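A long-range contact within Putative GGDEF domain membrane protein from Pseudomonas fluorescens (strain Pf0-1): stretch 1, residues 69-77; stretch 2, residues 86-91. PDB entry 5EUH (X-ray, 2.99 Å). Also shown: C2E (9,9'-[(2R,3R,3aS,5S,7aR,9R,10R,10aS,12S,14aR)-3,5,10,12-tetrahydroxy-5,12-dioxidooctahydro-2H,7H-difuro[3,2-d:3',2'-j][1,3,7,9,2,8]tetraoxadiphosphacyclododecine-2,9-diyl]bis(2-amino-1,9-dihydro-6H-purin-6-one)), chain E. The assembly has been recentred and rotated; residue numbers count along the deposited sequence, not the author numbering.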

ATOM      1  N   ASN A  69      -6.183   1.963   8.825  1.00 41.76           N
ATOM      2  CA  ASN A  69      -6.752   0.689   8.425  1.00 37.44           C
ATOM      3  C   ASN A  69      -5.787  -0.466   8.592  1.00 31.23           C
ATOM      4  O   ASN A  69      -6.161  -1.609   8.323  1.00 30.72           O
ATOM      5  CB  ASN A  69      -7.224   0.757   6.975  1.00 38.17           C
ATOM      6  CG  ASN A  69      -8.403   1.680   6.798  1.00 39.71           C
ATOM      7  OD1 ASN A  69      -9.549   1.259   6.899  1.00 41.34           O
ATOM      8  ND2 ASN A  69      -8.131   2.947   6.533  1.00 39.65           N
ATOM      9  N   VAL A  70      -4.563  -0.203   9.037  1.00 30.92           N
ATOM     10  CA  VAL A  70      -3.540  -1.223   9.234  1.00 33.10           C
ATOM     11  C   VAL A  70      -2.999  -1.037  10.644  1.00 36.11           C
ATOM     12  O   VAL A  70      -2.256  -0.082  10.904  1.00 34.88           O
ATOM     13  CB  VAL A  70      -2.421  -1.113   8.189  1.00 29.82           C
ATOM     14  CG1 VAL A  70      -1.248  -1.985   8.560  1.00 29.94           C
ATOM     15  CG2 VAL A  70      -2.955  -1.497   6.825  1.00 29.89           C
ATOM     16  N   ARG A  71      -3.357  -1.948  11.556  1.00 43.11           N
ATOM     17  CA  ARG A  71      -3.206  -1.675  12.977  1.00 37.05           C
ATOM     18  C   ARG A  71      -2.625  -2.810  13.806  1.00 33.84           C
ATOM     19  O   ARG A  71      -2.415  -2.614  15.005  1.00 37.10           O
ATOM     20  CB  ARG A  71      -4.568  -1.286  13.569  1.00 41.04           C
ATOM     21  CG  ARG A  71      -5.174  -0.035  12.965  1.00 48.53           C
ATOM     22  CD  ARG A  71      -6.685  -0.088  12.995  1.00 48.93           C
ATOM     23  NE  ARG A  71      -7.207  -1.170  12.170  1.00 46.09           N
ATOM     24  CZ  ARG A  71      -8.448  -1.211  11.707  1.00 45.02           C
ATOM     25  NH1 ARG A  71      -9.283  -0.224  11.981  1.00 50.18           N
ATOM     26  NH2 ARG A  71      -8.850  -2.229  10.966  1.00 42.97           N
ATOM     27  N   ARG A  72      -2.353  -3.967  13.234  1.00 28.33           N
ATOM     28  CA  ARG A  72      -1.944  -5.104  14.045  1.00 27.86           C
ATOM     29  C   ARG A  72      -0.428  -5.145  14.208  1.00 27.60           C
ATOM     30  O   ARG A  72       0.307  -4.514  13.444  1.00 27.65           O
ATOM     31  CB  ARG A  72      -2.463  -6.394  13.415  1.00 27.45           C
ATOM     32  CG  ARG A  72      -3.978  -6.475  13.410  1.00 27.82           C
ATOM     33  CD  ARG A  72      -4.493  -7.772  12.821  1.00 27.52           C
ATOM     34  NE  ARG A  72      -5.952  -7.777  12.759  1.00 28.00           N
ATOM     35  CZ  ARG A  72      -6.678  -8.764  12.247  1.00 39.38           C
ATOM     36  NH1 ARG A  72      -6.087  -9.838  11.744  1.00 43.56           N
ATOM     37  NH2 ARG A  72      -8.001  -8.673  12.237  1.00 43.61           N
ATOM     38  N   PRO A  73       0.073  -5.872  15.218  1.00 27.41           N
ATOM     39  CA  PRO A  73       1.525  -5.841  15.485  1.00 27.32           C
ATOM     40  C   PRO A  73       2.383  -6.330  14.333  1.00 29.77           C
ATOM     41  O   PRO A  73       3.459  -5.770  14.088  1.00 33.31           O
ATOM     42  CB  PRO A  73       1.667  -6.754  16.710  1.00 27.61           C
ATOM     43  CG  PRO A  73       0.345  -6.709  17.365  1.00 27.55           C
ATOM     44  CD  PRO A  73      -0.660  -6.600  16.270  1.00 27.47           C
ATOM     45  N   ALA A  74       1.951  -7.368  13.627  1.00 26.56           N
ATOM     46  CA  ALA A  74       2.732  -7.960  12.552  1.00 26.41           C
ATOM     47  C   ALA A  74       2.561  -7.230  11.225  1.00 26.37           C
ATOM     48  O   ALA A  74       2.976  -7.748  10.185  1.00 26.19           O
ATOM     49  CB  ALA A  74       2.368  -9.436  12.391  1.00 26.18           C
ATOM     50  N   ASP A  75       1.963  -6.045  11.240  1.00 26.78           N
ATOM     51  CA  ASP A  75       1.788  -5.237  10.047  1.00 27.06           C
ATOM     52  C   ASP A  75       2.805  -4.105  10.026  1.00 27.46           C
ATOM     53  O   ASP A  75       3.202  -3.583  11.069  1.00 27.69           O
ATOM     54  CB  ASP A  75       0.378  -4.656   9.983  1.00 27.44           C
ATOM     55  CG  ASP A  75      -0.695  -5.713  10.099  1.00 27.18           C
ATOM     56  OD1 ASP A  75      -0.366  -6.913  10.026  1.00 26.72           O
ATOM     57  OD2 ASP A  75      -1.874  -5.344  10.260  1.00 27.55           O
ATOM     58  N   LEU A  76       3.222  -3.727   8.822  1.00 27.65           N
ATOM     59  CA  LEU A  76       4.130  -2.606   8.642  1.00 28.19           C
ATOM     60  C   LEU A  76       3.652  -1.762   7.472  1.00 29.36           C
ATOM     61  O   LEU A  76       3.178  -2.298   6.471  1.00 30.91           O
ATOM     62  CB  LEU A  76       5.566  -3.077   8.396  1.00 28.02           C
ATOM     63  CG  LEU A  76       6.604  -1.958   8.349  1.00 29.46           C
ATOM     64  CD1 LEU A  76       6.632  -1.212   9.671  1.00 29.78           C
ATOM     65  CD2 LEU A  76       7.974  -2.509   8.007  1.00 32.27           C
ATOM     66  N   VAL A  77       3.765  -0.445   7.611  1.00 34.31           N
ATOM     67  CA  VAL A  77       3.419   0.506   6.560  1.00 30.19           C
ATOM     68  C   VAL A  77       4.651   1.352   6.283  1.00 30.85           C
ATOM     69  O   VAL A  77       5.213   1.957   7.205  1.00 34.25           O
ATOM     70  CB  VAL A  77       2.230   1.394   6.960  1.00 33.76           C
ATOM     71  CG1 VAL A  77       1.975   2.451   5.896  1.00 31.73           C
ATOM     72  CG2 VAL A  77       0.992   0.550   7.194  1.00 36.12           C
ATOM     73  N   SER A  86       3.927   0.858   0.469  1.00 33.14           N
ATOM     74  CA  SER A  86       3.881  -0.590   0.584  1.00 32.26           C
ATOM     75  C   SER A  86       3.594  -0.969   2.028  1.00 36.76           C
ATOM     76  O   SER A  86       4.166  -0.389   2.955  1.00 37.10           O
ATOM     77  CB  SER A  86       5.196  -1.221   0.124  1.00 32.01           C
ATOM     78  OG  SER A  86       5.068  -2.624  -0.011  1.00 31.36           O
ATOM     79  N   VAL A  87       2.692  -1.930   2.221  1.00 31.43           N
ATOM     80  CA  VAL A  87       2.326  -2.397   3.551  1.00 31.18           C
ATOM     81  C   VAL A  87       2.469  -3.911   3.601  1.00 30.51           C
ATOM     82  O   VAL A  87       2.192  -4.609   2.618  1.00 31.10           O
ATOM     83  CB  VAL A  87       0.897  -1.955   3.952  1.00 31.60           C
ATOM     84  CG1 VAL A  87       0.414  -0.812   3.068  1.00 32.31           C
ATOM     85  CG2 VAL A  87      -0.086  -3.115   3.915  1.00 31.24           C
ATOM     86  N   ILE A  88       2.941  -4.415   4.739  1.00 30.30           N
ATOM     87  CA  ILE A  88       3.031  -5.847   4.997  1.00 34.45           C
ATOM     88  C   ILE A  88       1.838  -6.244   5.851  1.00 34.70           C
ATOM     89  O   ILE A  88       1.536  -5.586   6.854  1.00 30.23           O
ATOM     90  CB  ILE A  88       4.348  -6.214   5.702  1.00 29.76           C
ATOM     91  CG1 ILE A  88       5.550  -5.736   4.893  1.00 29.90           C
ATOM     92  CG2 ILE A  88       4.433  -7.714   5.918  1.00 29.45           C
ATOM     93  CD1 ILE A  88       6.874  -6.034   5.560  1.00 29.99           C
ATOM     94  N   LEU A  89       1.156  -7.309   5.453  1.00 29.70           N
ATOM     95  CA  LEU A  89       0.012  -7.842   6.183  1.00 29.86           C
ATOM     96  C   LEU A  89       0.345  -9.284   6.532  1.00 29.62           C
ATOM     97  O   LEU A  89      -0.098 -10.216   5.863  1.00 31.27           O
ATOM     98  CB  LEU A  89      -1.259  -7.743   5.364  1.00 30.12           C
ATOM     99  CG  LEU A  89      -1.681  -6.346   4.912  1.00 30.53           C
ATOM    100  CD1 LEU A  89      -2.884  -6.440   3.995  1.00 36.51           C
ATOM    101  CD2 LEU A  89      -1.986  -5.468   6.110  1.00 30.98           C
ATOM    102  N   ALA A  90       1.141  -9.461   7.580  1.00 30.69           N
ATOM    103  CA  ALA A  90       1.500 -10.802   8.012  1.00 29.56           C
ATOM    104  C   ALA A  90       0.287 -11.509   8.595  1.00 29.85           C
ATOM    105  O   ALA A  90      -0.579 -10.886   9.215  1.00 30.16           O
ATOM    106  CB  ALA A  90       2.623 -10.751   9.039  1.00 29.65           C
ATOM    107  N   GLU A  91       0.229 -12.823   8.379  1.00 29.91           N
ATOM    108  CA  GLU A  91      -0.850 -13.669   8.887  1.00 37.23           C
ATOM    109  C   GLU A  91      -2.216 -13.151   8.443  1.00 33.10           C
ATOM    110  O   GLU A  91      -3.193 -13.195   9.192  1.00 32.24           O
ATOM    111  CB  GLU A  91      -0.770 -13.800  10.406  1.00 32.07           C
ATOM    112  CG  GLU A  91       0.608 -14.213  10.883  1.00 30.60           C
ATOM    113  CD  GLU A  91       0.652 -14.518  12.359  1.00 34.86           C
ATOM    114  OE1 GLU A  91      -0.401 -14.404  13.018  1.00 31.55           O
ATOM    115  OE2 GLU A  91       1.742 -14.874  12.854  1.00 31.23           O
TER
HETATM  116  P1  C2E E 601     -10.869 -11.154  10.753  1.00 32.34           P
HETATM  117  O2P C2E E 601     -11.670 -12.429  10.681  1.00 27.83           O
HETATM  118  O1P C2E E 601      -9.505 -11.155  11.396  1.00 26.33           O
HETATM  119  O5' C2E E 601     -11.750 -10.005  11.454  1.00 38.34           O
HETATM  120  C5' C2E E 601     -13.045 -10.321  11.957  1.00 33.98           C
HETATM  121  C4' C2E E 601     -13.701  -9.109  12.608  1.00 35.74           C
HETATM  122  O4' C2E E 601     -13.445  -9.153  14.012  1.00 43.71           O
HETATM  123  C3' C2E E 601     -13.172  -7.769  12.115  1.00 36.44           C
HETATM  124  O3' C2E E 601     -14.009  -7.199  11.117  1.00 42.17           O
HETATM  125  C2' C2E E 601     -13.226  -6.892  13.343  1.00 40.47           C
HETATM  126  O2' C2E E 601     -14.439  -6.134  13.346  1.00 41.95           O
HETATM  127  C1' C2E E 601     -13.228  -7.840  14.523  1.00 39.18           C
HETATM  128  N9  C2E E 601     -11.880  -7.776  15.120  1.00 29.36           N
HETATM  129  C8  C2E E 601     -10.908  -8.689  14.959  1.00 24.99           C
HETATM  130  N7  C2E E 601      -9.793  -8.326  15.635  1.00 25.83           N
HETATM  131  C5  C2E E 601     -10.049  -7.154  16.241  1.00 24.05           C
HETATM  132  C6  C2E E 601      -9.307  -6.220  17.111  1.00 31.31           C
HETATM  133  O6  C2E E 601      -8.129  -6.460  17.449  1.00 42.53           O
HETATM  134  N1  C2E E 601      -9.938  -5.115  17.525  1.00 31.77           N
HETATM  135  C2  C2E E 601     -11.207  -4.830  17.178  1.00 32.57           C
HETATM  136  N2  C2E E 601     -11.770  -3.686  17.640  1.00 37.18           N
HETATM  137  N3  C2E E 601     -11.944  -5.644  16.384  1.00 27.94           N
HETATM  138  C4  C2E E 601     -11.427  -6.795  15.897  1.00 24.98           C
HETATM  139  P11 C2E E 601     -13.365  -6.292   9.951  1.00 43.85           P
HETATM  140  O21 C2E E 601     -14.372  -6.163   8.834  1.00 38.28           O
HETATM  141  O11 C2E E 601     -12.765  -5.052  10.564  1.00 25.10           O
HETATM  142  O5A C2E E 601     -12.163  -7.236   9.458  1.00 31.64           O
HETATM  143  C5A C2E E 601     -12.222  -7.864   8.184  1.00 35.05           C
HETATM  144  C4A C2E E 601     -10.900  -8.561   7.898  1.00 29.27           C
HETATM  145  O4A C2E E 601      -9.948  -7.579   7.510  1.00 27.51           O
HETATM  146  C3A C2E E 601     -10.293  -9.228   9.119  1.00 30.65           C
HETATM  147  O3A C2E E 601     -10.696 -10.581   9.262  1.00 47.22           O
HETATM  148  C2A C2E E 601      -8.805  -9.141   8.877  1.00 27.97           C
HETATM  149  O2A C2E E 601      -8.358 -10.295   8.163  1.00 25.76           O
HETATM  150  C1A C2E E 601      -8.653  -7.928   7.990  1.00 22.48           C
HETATM  151  N91 C2E E 601      -8.153  -6.794   8.789  1.00 20.78           N
HETATM  152  C81 C2E E 601      -8.900  -5.780   9.255  1.00 13.46           C
HETATM  153  N71 C2E E 601      -8.133  -4.901   9.942  1.00  7.94           N
HETATM  154  C51 C2E E 601      -6.872  -5.359   9.916  1.00 11.43           C
HETATM  155  C61 C2E E 601      -5.566  -4.918  10.444  1.00 20.61           C
HETATM  156  O61 C2E E 601      -5.469  -3.863  11.103  1.00 33.34           O
HETATM  157  N11 C2E E 601      -4.500  -5.685  10.189  1.00 19.23           N
HETATM  158  C21 C2E E 601      -4.574  -6.827   9.481  1.00 16.18           C
HETATM  159  N21 C2E E 601      -3.445  -7.547   9.269  1.00 19.23           N
HETATM  160  N31 C2E E 601      -5.739  -7.288   8.971  1.00 16.23           N
HETATM  161  C41 C2E E 601      -6.892  -6.609   9.155  1.00 18.29           C

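The strand that includes Asp75 to Val77 runs antiparallel to the one that includes Ser86 to Leu89, their axes 178° apart in direction and 4.5 Å apart at closest approach. Leu76 and Ile88 make the hydrogen-bonded pair: Ile88 N donates to Leu76 O at 2.7 Å, and Leu76 N donates to Ile88 O at 3.2 Å. The pairs on either side, Asp75 with Leu89 and Val77 with Val87, are non-hydrogen-bonded, as antiparallel alternation requires. There the alpha carbons help instead, with CA-H...O contacts from Val87 CA to Leu76 O (3.0 Å) and from Asp75 CA to Ile88 O (3.2 Å). A type I turn from Arg72 to Asp75 leads into the first strand, closed by Asp75 N to Arg72 O at 3.2 Å; Pro73, with phi at -61°, suits its second position.

Alternation sends Leu76 and Ile88 to one face of the sheet, where Leu76 CB lies 4.3 Å from Ile88 CD1. Asp75, Val77, Val87 and Leu89 occupy the other. Branched valines favour extended backbone, and Val77 CG2 packs 4.1 Å from Val87 CB. Val70, buried in the preceding loop, extends this apolar patch: its CG2 is 4.1 Å from Leu89 CD2 and 4.4 Å from Val87 CG2. Beyond the paired residues the methyl groups of Ala74 and Ala90 meet, CB to CB at 3.6 Å, although the CA atoms are 5.5 Å apart. Together the stretches bury 420 Å².

Asp75 is the polar member of its face, and its carboxylate serves a guanine base of C2E. Asp75 OD2 accepts from C2E N11 at 2.6 Å and from C2E N21 at 2.9 Å, matching the donor edge of guanine, while a weak bond from Arg72 N reaches Asp75 OD2 at 3.3 Å. Arg71 complements this at the base's acceptors, with Arg71 N to C2E O61 and Arg71 NH2 to C2E N71 both 2.9 Å.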